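Regulatory protein SdiA (PDB 4LFU) activates cell division by raising transcription from one ftsQAZ promoter, and responds to bacterial autoinducers as a LuxR-type quorum-sensing receptor and transcription factor. Local coordinates at residues 6-17 and 152-160. Numbering follows the deposited sequence.
Sequences FFSWRRTMLLRF and LKMQLLVRE
From Phe6 beside Leu152 to Phe17 beside Glu160, two helices run almost parallel, their axes 10° apart and 10.5 Å at closest approach. A single knob-into-hole contact sits at the middle of this pair, in the LuxR-type autoinducer-binding domain: helix 147-167 lies on strands 117-124 and 130-137 of the antiparallel sheet, and the N-terminal helix forms the next layer out. The knob is Leu156, set among Trp9, Arg10, Met13 and Leu14. With CG anti to the backbone N (chi1 -176°), its branch point is carried into the hole, where the two methyls part: CD1 presses on Arg10 CG at 3.3 Å, and CD2 meets Met13 CB at 3.6 Å. Trp9 is sandwiched. Met13 CG of its own helix sits over one face of the indole, and the extended Lys153 chain lies along the opposite face, with CG 3.6 Å from the centroid of the six-membered ring and NZ 4.2 Å from that of the five-membered ring, a CH-pi and a cation-pi contact in one. Glu149, one turn before, forms a salt bridge with the same ammonium. Leu157 CG approaches the indole edge, and its CD2 reaches the edge of Phe17. Glu160 lays its backbone C over a face of the Phe17 ring, and its CB touches Phe17 CD2 at 3.6 Å. Bent at chi2 (-47°), Glu160 presents a face of its carboxylate to Leu14, whose CD2 lies above Glu160 CD at 3.5 Å, while Arg159 NH1 makes a salt bridge to Glu160 OE2 at 3.1 Å, on the syn side but tilted out of the plane.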
ATOM      1  N   PHE A   6     -24.502  -8.174   6.801  1.00 50.57           N
ATOM      2  CA  PHE A   6     -23.123  -7.690   6.725  1.00 49.67           C
ATOM      3  C   PHE A   6     -23.019  -6.167   6.833  1.00 49.14           C
ATOM      4  O   PHE A   6     -22.146  -5.659   7.536  1.00 49.07           O
ATOM      5  CB  PHE A   6     -22.378  -8.195   5.468  1.00 49.35           C
ATOM      6  CG  PHE A   6     -20.958  -7.666   5.371  1.00 49.39           C
ATOM      7  CD1 PHE A   6     -19.934  -8.219   6.158  1.00 48.55           C
ATOM      8  CD2 PHE A   6     -20.656  -6.574   4.545  1.00 48.04           C
ATOM      9  CE1 PHE A   6     -18.626  -7.708   6.099  1.00 47.60           C
ATOM     10  CE2 PHE A   6     -19.360  -6.063   4.476  1.00 47.23           C
ATOM     11  CZ  PHE A   6     -18.339  -6.636   5.256  1.00 48.30           C
ATOM     12  N   PHE A   7     -23.902  -5.455   6.131  1.00 48.77           N
ATOM     13  CA  PHE A   7     -23.957  -3.989   6.181  1.00 48.29           C
ATOM     14  C   PHE A   7     -24.055  -3.440   7.607  1.00 47.34           C
ATOM     15  O   PHE A   7     -23.444  -2.419   7.918  1.00 47.17           O
ATOM     16  CB  PHE A   7     -25.131  -3.466   5.336  1.00 49.09           C
ATOM     17  CG  PHE A   7     -24.883  -3.472   3.842  1.00 49.66           C
ATOM     18  CD1 PHE A   7     -23.833  -4.196   3.282  1.00 51.53           C
ATOM     19  CD2 PHE A   7     -25.733  -2.774   2.994  1.00 51.71           C
ATOM     20  CE1 PHE A   7     -23.613  -4.204   1.896  1.00 52.05           C
ATOM     21  CE2 PHE A   7     -25.530  -2.776   1.603  1.00 52.47           C
ATOM     22  CZ  PHE A   7     -24.465  -3.499   1.054  1.00 51.67           C
ATOM     23  N   SER A   8     -24.821  -4.109   8.472  1.00 46.54           N
ATOM     24  CA  SER A   8     -24.949  -3.664   9.867  1.00 45.98           C
ATOM     25  C   SER A   8     -23.745  -4.077  10.702  1.00 45.07           C
ATOM     26  O   SER A   8     -23.224  -3.275  11.488  1.00 44.98           O
ATOM     27  CB  SER A   8     -26.263  -4.136  10.511  1.00 46.37           C
ATOM     28  OG  SER A   8     -26.335  -5.551  10.614  1.00 47.91           O
ATOM     29  N   TRP A   9     -23.299  -5.321  10.522  1.00 44.55           N
ATOM     30  CA  TRP A   9     -22.056  -5.788  11.136  1.00 43.82           C
ATOM     31  C   TRP A   9     -20.938  -4.784  10.879  1.00 43.49           C
ATOM     32  O   TRP A   9     -20.297  -4.309  11.821  1.00 43.60           O
ATOM     33  CB  TRP A   9     -21.665  -7.191  10.623  1.00 43.69           C
ATOM     34  CG  TRP A   9     -20.423  -7.729  11.330  1.00 43.63           C
ATOM     35  CD1 TRP A   9     -20.386  -8.413  12.515  1.00 42.92           C
ATOM     36  CD2 TRP A   9     -19.058  -7.590  10.905  1.00 42.17           C
ATOM     37  NE1 TRP A   9     -19.090  -8.715  12.846  1.00 43.23           N
ATOM     38  CE2 TRP A   9     -18.253  -8.224  11.877  1.00 43.24           C
ATOM     39  CE3 TRP A   9     -18.442  -7.004   9.793  1.00 40.57           C
ATOM     40  CZ2 TRP A   9     -16.846  -8.280  11.774  1.00 42.52           C
ATOM     41  CZ3 TRP A   9     -17.038  -7.062   9.690  1.00 42.98           C
ATOM     42  CH2 TRP A   9     -16.260  -7.687  10.681  1.00 42.39           C
ATOM     43  N   ARG A  10     -20.738  -4.442   9.607  1.00 43.33           N
ATOM     44  CA  ARG A  10     -19.686  -3.503   9.193  1.00 43.97           C
ATOM     45  C   ARG A  10     -19.826  -2.130   9.849  1.00 43.68           C
ATOM     46  O   ARG A  10     -18.833  -1.539  10.267  1.00 43.36           O
ATOM     47  CB  ARG A  10     -19.646  -3.377   7.658  1.00 43.78           C
ATOM     48  CG  ARG A  10     -18.522  -2.482   7.108  1.00 45.54           C
ATOM     49  CD  ARG A  10     -18.539  -2.386   5.577  1.00 45.55           C
ATOM     50  NE  ARG A  10     -18.973  -1.061   5.125  1.00 51.94           N
ATOM     51  CZ  ARG A  10     -18.150  -0.060   4.820  1.00 52.61           C
ATOM     52  NH1 ARG A  10     -16.833  -0.215   4.901  1.00 53.95           N
ATOM     53  NH2 ARG A  10     -18.643   1.102   4.430  1.00 53.46           N
ATOM     54  N   ARG A  11     -21.063  -1.638   9.929  1.00 43.82           N
ATOM     55  CA  ARG A  11     -21.380  -0.334  10.522  1.00 44.82           C
ATOM     56  C   ARG A  11     -20.964  -0.275  12.011  1.00 43.90           C
ATOM     57  O   ARG A  11     -20.299   0.675  12.450  1.00 43.83           O
ATOM     58  CB  ARG A  11     -22.883  -0.030  10.327  1.00 44.79           C
ATOM     59  CG  ARG A  11     -23.231   1.415   9.984  1.00 46.13           C
ATOM     60  CD  ARG A  11     -24.514   1.544   9.086  1.00 47.12           C
ATOM     61  NE  ARG A  11     -25.599   0.614   9.434  1.00 50.15           N
ATOM     62  CZ  ARG A  11     -26.168  -0.255   8.593  1.00 51.59           C
ATOM     63  NH1 ARG A  11     -25.786  -0.317   7.316  1.00 52.77           N
ATOM     64  NH2 ARG A  11     -27.133  -1.067   9.025  1.00 51.70           N
ATOM     65  N   THR A  12     -21.333  -1.311  12.765  1.00 43.27           N
ATOM     66  CA  THR A  12     -20.932  -1.462  14.173  1.00 42.63           C
ATOM     67  C   THR A  12     -19.409  -1.549  14.381  1.00 41.97           C
ATOM     68  O   THR A  12     -18.866  -0.948  15.314  1.00 41.51           O
ATOM     69  CB  THR A  12     -21.566  -2.730  14.796  1.00 42.76           C
ATOM     70  OG1 THR A  12     -22.923  -2.856  14.360  1.00 42.02           O
ATOM     71  CG2 THR A  12     -21.498  -2.682  16.321  1.00 43.26           C
ATOM     72  N   MET A  13     -18.728  -2.300  13.517  1.00 41.62           N
ATOM     73  CA  MET A  13     -17.297  -2.549  13.708  1.00 41.72           C
ATOM     74  C   MET A  13     -16.443  -1.312  13.466  1.00 41.86           C
ATOM     75  O   MET A  13     -15.519  -1.041  14.236  1.00 41.96           O
ATOM     76  CB  MET A  13     -16.815  -3.755  12.880  1.00 41.07           C
ATOM     77  CG  MET A  13     -17.414  -5.088  13.314  1.00 41.70           C
ATOM     78  SD  MET A  13     -17.284  -5.444  15.101  1.00 41.58           S
ATOM     79  CE  MET A  13     -15.504  -5.560  15.299  1.00 40.94           C
ATOM     80  N   LEU A  14     -16.753  -0.563  12.405  1.00 42.53           N
ATOM     81  CA  LEU A  14     -16.083   0.711  12.131  1.00 43.10           C
ATOM     82  C   LEU A  14     -16.201   1.636  13.323  1.00 43.56           C
ATOM     83  O   LEU A  14     -15.222   2.252  13.744  1.00 44.21           O
ATOM     84  CB  LEU A  14     -16.673   1.388  10.889  1.00 43.10           C
ATOM     85  CG  LEU A  14     -16.413   0.618   9.598  1.00 42.80           C
ATOM     86  CD1 LEU A  14     -17.175   1.211   8.428  1.00 43.53           C
ATOM     87  CD2 LEU A  14     -14.914   0.570   9.313  1.00 42.76           C
ATOM     88  N   LEU A  15     -17.400   1.718  13.884  1.00 44.05           N
ATOM     89  CA  LEU A  15     -17.621   2.587  15.029  1.00 44.59           C
ATOM     90  C   LEU A  15     -16.855   2.106  16.259  1.00 44.41           C
ATOM     91  O   LEU A  15     -16.211   2.914  16.930  1.00 44.48           O
ATOM     92  CB  LEU A  15     -19.121   2.767  15.309  1.00 44.90           C
ATOM     93  CG  LEU A  15     -19.772   3.931  14.545  1.00 46.50           C
ATOM     94  CD1 LEU A  15     -21.311   3.768  14.422  1.00 47.47           C
ATOM     95  CD2 LEU A  15     -19.397   5.298  15.195  1.00 47.78           C
ATOM     96  N   ARG A  16     -16.905   0.802  16.538  1.00 44.13           N
ATOM     97  CA  ARG A  16     -16.145   0.225  17.649  1.00 43.98           C
ATOM     98  C   ARG A  16     -14.653   0.488  17.571  1.00 43.49           C
ATOM     99  O   ARG A  16     -14.056   0.846  18.559  1.00 43.53           O
ATOM    100  CB  ARG A  16     -16.396  -1.275  17.780  1.00 44.41           C
ATOM    101  CG  ARG A  16     -17.360  -1.645  18.879  1.00 45.47           C
ATOM    102  CD  ARG A  16     -17.370  -3.136  19.083  1.00 47.26           C
ATOM    103  NE  ARG A  16     -18.741  -3.631  19.125  1.00 48.78           N
ATOM    104  CZ  ARG A  16     -19.096  -4.892  18.904  1.00 50.49           C
ATOM    105  NH1 ARG A  16     -18.177  -5.811  18.613  1.00 50.14           N
ATOM    106  NH2 ARG A  16     -20.380  -5.232  18.964  1.00 51.42           N
ATOM    107  N   PHE A  17     -14.045   0.319  16.402  1.00 43.67           N
ATOM    108  CA  PHE A  17     -12.602   0.581  16.251  1.00 43.50           C
ATOM    109  C   PHE A  17     -12.262   2.064  16.236  1.00 44.03           C
ATOM    110  O   PHE A  17     -11.183   2.460  16.689  1.00 43.55           O
ATOM    111  CB  PHE A  17     -12.028  -0.108  15.015  1.00 42.54           C
ATOM    112  CG  PHE A  17     -11.794  -1.583  15.196  1.00 42.33           C
ATOM    113  CD1 PHE A  17     -10.697  -2.046  15.935  1.00 40.59           C
ATOM    114  CD2 PHE A  17     -12.663  -2.515  14.628  1.00 40.47           C
ATOM    115  CE1 PHE A  17     -10.472  -3.398  16.100  1.00 38.81           C
ATOM    116  CE2 PHE A  17     -12.439  -3.873  14.786  1.00 41.13           C
ATOM    117  CZ  PHE A  17     -11.337  -4.316  15.524  1.00 40.21           C
ATOM    118  N   LEU A 152     -14.728 -10.937   3.790  1.00 35.21           N
ATOM    119  CA  LEU A 152     -15.103  -9.540   3.933  1.00 35.22           C
ATOM    120  C   LEU A 152     -14.983  -9.065   5.385  1.00 35.06           C
ATOM    121  O   LEU A 152     -14.583  -7.910   5.638  1.00 34.46           O
ATOM    122  CB  LEU A 152     -16.518  -9.302   3.392  1.00 35.71           C
ATOM    123  CG  LEU A 152     -16.702  -9.228   1.865  1.00 36.57           C
ATOM    124  CD1 LEU A 152     -18.181  -9.340   1.524  1.00 36.25           C
ATOM    125  CD2 LEU A 152     -16.140  -7.945   1.295  1.00 36.55           C
ATOM    126  N   LYS A 153     -15.289  -9.965   6.327  1.00 34.37           N
ATOM    127  CA  LYS A 153     -15.172  -9.667   7.752  1.00 34.15           C
ATOM    128  C   LYS A 153     -13.737  -9.505   8.184  1.00 33.99           C
ATOM    129  O   LYS A 153     -13.413  -8.588   8.924  1.00 34.46           O
ATOM    130  CB  LYS A 153     -15.874 -10.722   8.603  1.00 34.42           C
ATOM    131  CG  LYS A 153     -17.381 -10.550   8.609  1.00 34.64           C
ATOM    132  CD  LYS A 153     -18.046 -11.511   9.558  1.00 35.35           C
ATOM    133  CE  LYS A 153     -19.560 -11.304   9.556  1.00 35.48           C
ATOM    134  NZ  LYS A 153     -20.164 -12.064  10.685  1.00 37.67           N
ATOM    135  N   MET A 154     -12.864 -10.381   7.709  1.00 33.70           N
ATOM    136  CA  MET A 154     -11.461 -10.282   8.060  1.00 34.27           C
ATOM    137  C   MET A 154     -10.785  -9.132   7.311  1.00 33.27           C
ATOM    138  O   MET A 154      -9.766  -8.608   7.763  1.00 32.97           O
ATOM    139  CB  MET A 154     -10.745 -11.601   7.801  1.00 33.82           C
ATOM    140  CG  MET A 154     -11.093 -12.737   8.801  1.00 34.67           C
ATOM    141  SD  MET A 154     -10.026 -14.126   8.374  1.00 38.59           S
ATOM    142  CE  MET A 154      -8.522 -13.570   9.217  1.00 33.47           C
ATOM    143  N   GLN A 155     -11.351  -8.749   6.165  1.00 32.94           N
ATOM    144  CA  GLN A 155     -10.862  -7.589   5.435  1.00 32.67           C
ATOM    145  C   GLN A 155     -10.947  -6.364   6.298  1.00 31.52           C
ATOM    146  O   GLN A 155      -9.975  -5.633   6.395  1.00 30.63           O
ATOM    147  CB  GLN A 155     -11.637  -7.342   4.149  1.00 33.29           C
ATOM    148  CG  GLN A 155     -10.988  -7.860   2.920  1.00 35.57           C
ATOM    149  CD  GLN A 155     -11.818  -7.570   1.690  1.00 40.84           C
ATOM    150  OE1 GLN A 155     -12.126  -6.411   1.404  1.00 41.06           O
ATOM    151  NE2 GLN A 155     -12.199  -8.622   0.960  1.00 41.73           N
ATOM    152  N   LEU A 156     -12.107  -6.170   6.926  1.00 31.18           N
ATOM    153  CA  LEU A 156     -12.352  -5.038   7.845  1.00 31.18           C
ATOM    154  C   LEU A 156     -11.539  -5.114   9.134  1.00 30.84           C
ATOM    155  O   LEU A 156     -10.954  -4.109   9.552  1.00 31.24           O
ATOM    156  CB  LEU A 156     -13.863  -4.890   8.148  1.00 30.88           C
ATOM    157  CG  LEU A 156     -14.429  -3.745   9.008  1.00 32.15           C
ATOM    158  CD1 LEU A 156     -15.949  -3.642   8.813  1.00 31.68           C
ATOM    159  CD2 LEU A 156     -14.098  -3.883  10.530  1.00 33.12           C
ATOM    160  N   LEU A 157     -11.496  -6.301   9.748  1.00 30.64           N
ATOM    161  CA  LEU A 157     -10.781  -6.528  11.025  1.00 29.94           C
ATOM    162  C   LEU A 157      -9.310  -6.242  10.959  1.00 28.74           C
ATOM    163  O   LEU A 157      -8.772  -5.637  11.867  1.00 28.54           O
ATOM    164  CB  LEU A 157     -10.977  -7.963  11.536  1.00 29.88           C
ATOM    165  CG  LEU A 157     -12.402  -8.286  11.997  1.00 31.29           C
ATOM    166  CD1 LEU A 157     -12.552  -9.794  12.258  1.00 31.37           C
ATOM    167  CD2 LEU A 157     -12.747  -7.496  13.227  1.00 30.44           C
ATOM    168  N   VAL A 158      -8.654  -6.682   9.889  1.00 28.21           N
ATOM    169  CA  VAL A 158      -7.225  -6.416   9.742  1.00 27.06           C
ATOM    170  C   VAL A 158      -6.970  -4.927   9.495  1.00 26.60           C
ATOM    171  O   VAL A 158      -6.009  -4.382  10.039  1.00 27.16           O
ATOM    172  CB  VAL A 158      -6.511  -7.349   8.684  1.00 27.25           C
ATOM    173  CG1 VAL A 158      -6.976  -7.089   7.275  1.00 26.61           C
ATOM    174  CG2 VAL A 158      -4.979  -7.228   8.772  1.00 25.61           C
ATOM    175  N   ARG A 159      -7.827  -4.277   8.709  0.50 25.82           N
ATOM    176  CA  ARG A 159      -7.641  -2.868   8.383  0.50 25.62           C
ATOM    177  C   ARG A 159      -7.862  -1.996   9.594  0.50 25.73           C
ATOM    178  O   ARG A 159      -7.000  -1.215   9.968  0.50 25.20           O
ATOM    179  CB  ARG A 159      -8.587  -2.428   7.259  0.50 25.49           C
ATOM    180  CG  ARG A 159      -8.250  -1.061   6.691  0.50 24.38           C
ATOM    181  CD  ARG A 159      -9.447  -0.446   5.998  0.50 26.24           C
ATOM    182  NE  ARG A 159      -9.087   0.777   5.279  0.50 26.51           N
ATOM    183  CZ  ARG A 159      -9.040   1.995   5.815  0.50 27.44           C
ATOM    184  NH1 ARG A 159      -9.327   2.186   7.098  0.50 26.95           N
ATOM    185  NH2 ARG A 159      -8.699   3.033   5.063  0.50 28.47           N
ATOM    186  N   GLU A 160      -9.020  -2.158  10.216  1.00 27.40           N
ATOM    187  CA  GLU A 160      -9.443  -1.290  11.339  1.00 29.19           C
ATOM    188  C   GLU A 160      -8.586  -1.450  12.577  1.00 29.26           C
ATOM    189  O   GLU A 160      -8.252  -0.454  13.222  1.00 30.27           O
ATOM    190  CB  GLU A 160     -10.922  -1.499  11.695  1.00 29.53           C
ATOM    191  CG  GLU A 160     -11.877  -1.076  10.581  1.00 33.39           C
ATOM    192  CD  GLU A 160     -11.526   0.287   9.999  1.00 38.50           C
ATOM    193  OE1 GLU A 160     -11.519   1.288  10.764  1.00 42.32           O
ATOM    194  OE2 GLU A 160     -11.269   0.363   8.778  1.00 41.05           O
TER
HETATM  195  O   HOH W   1     -18.994 -11.703  13.904  1.00 38.21           O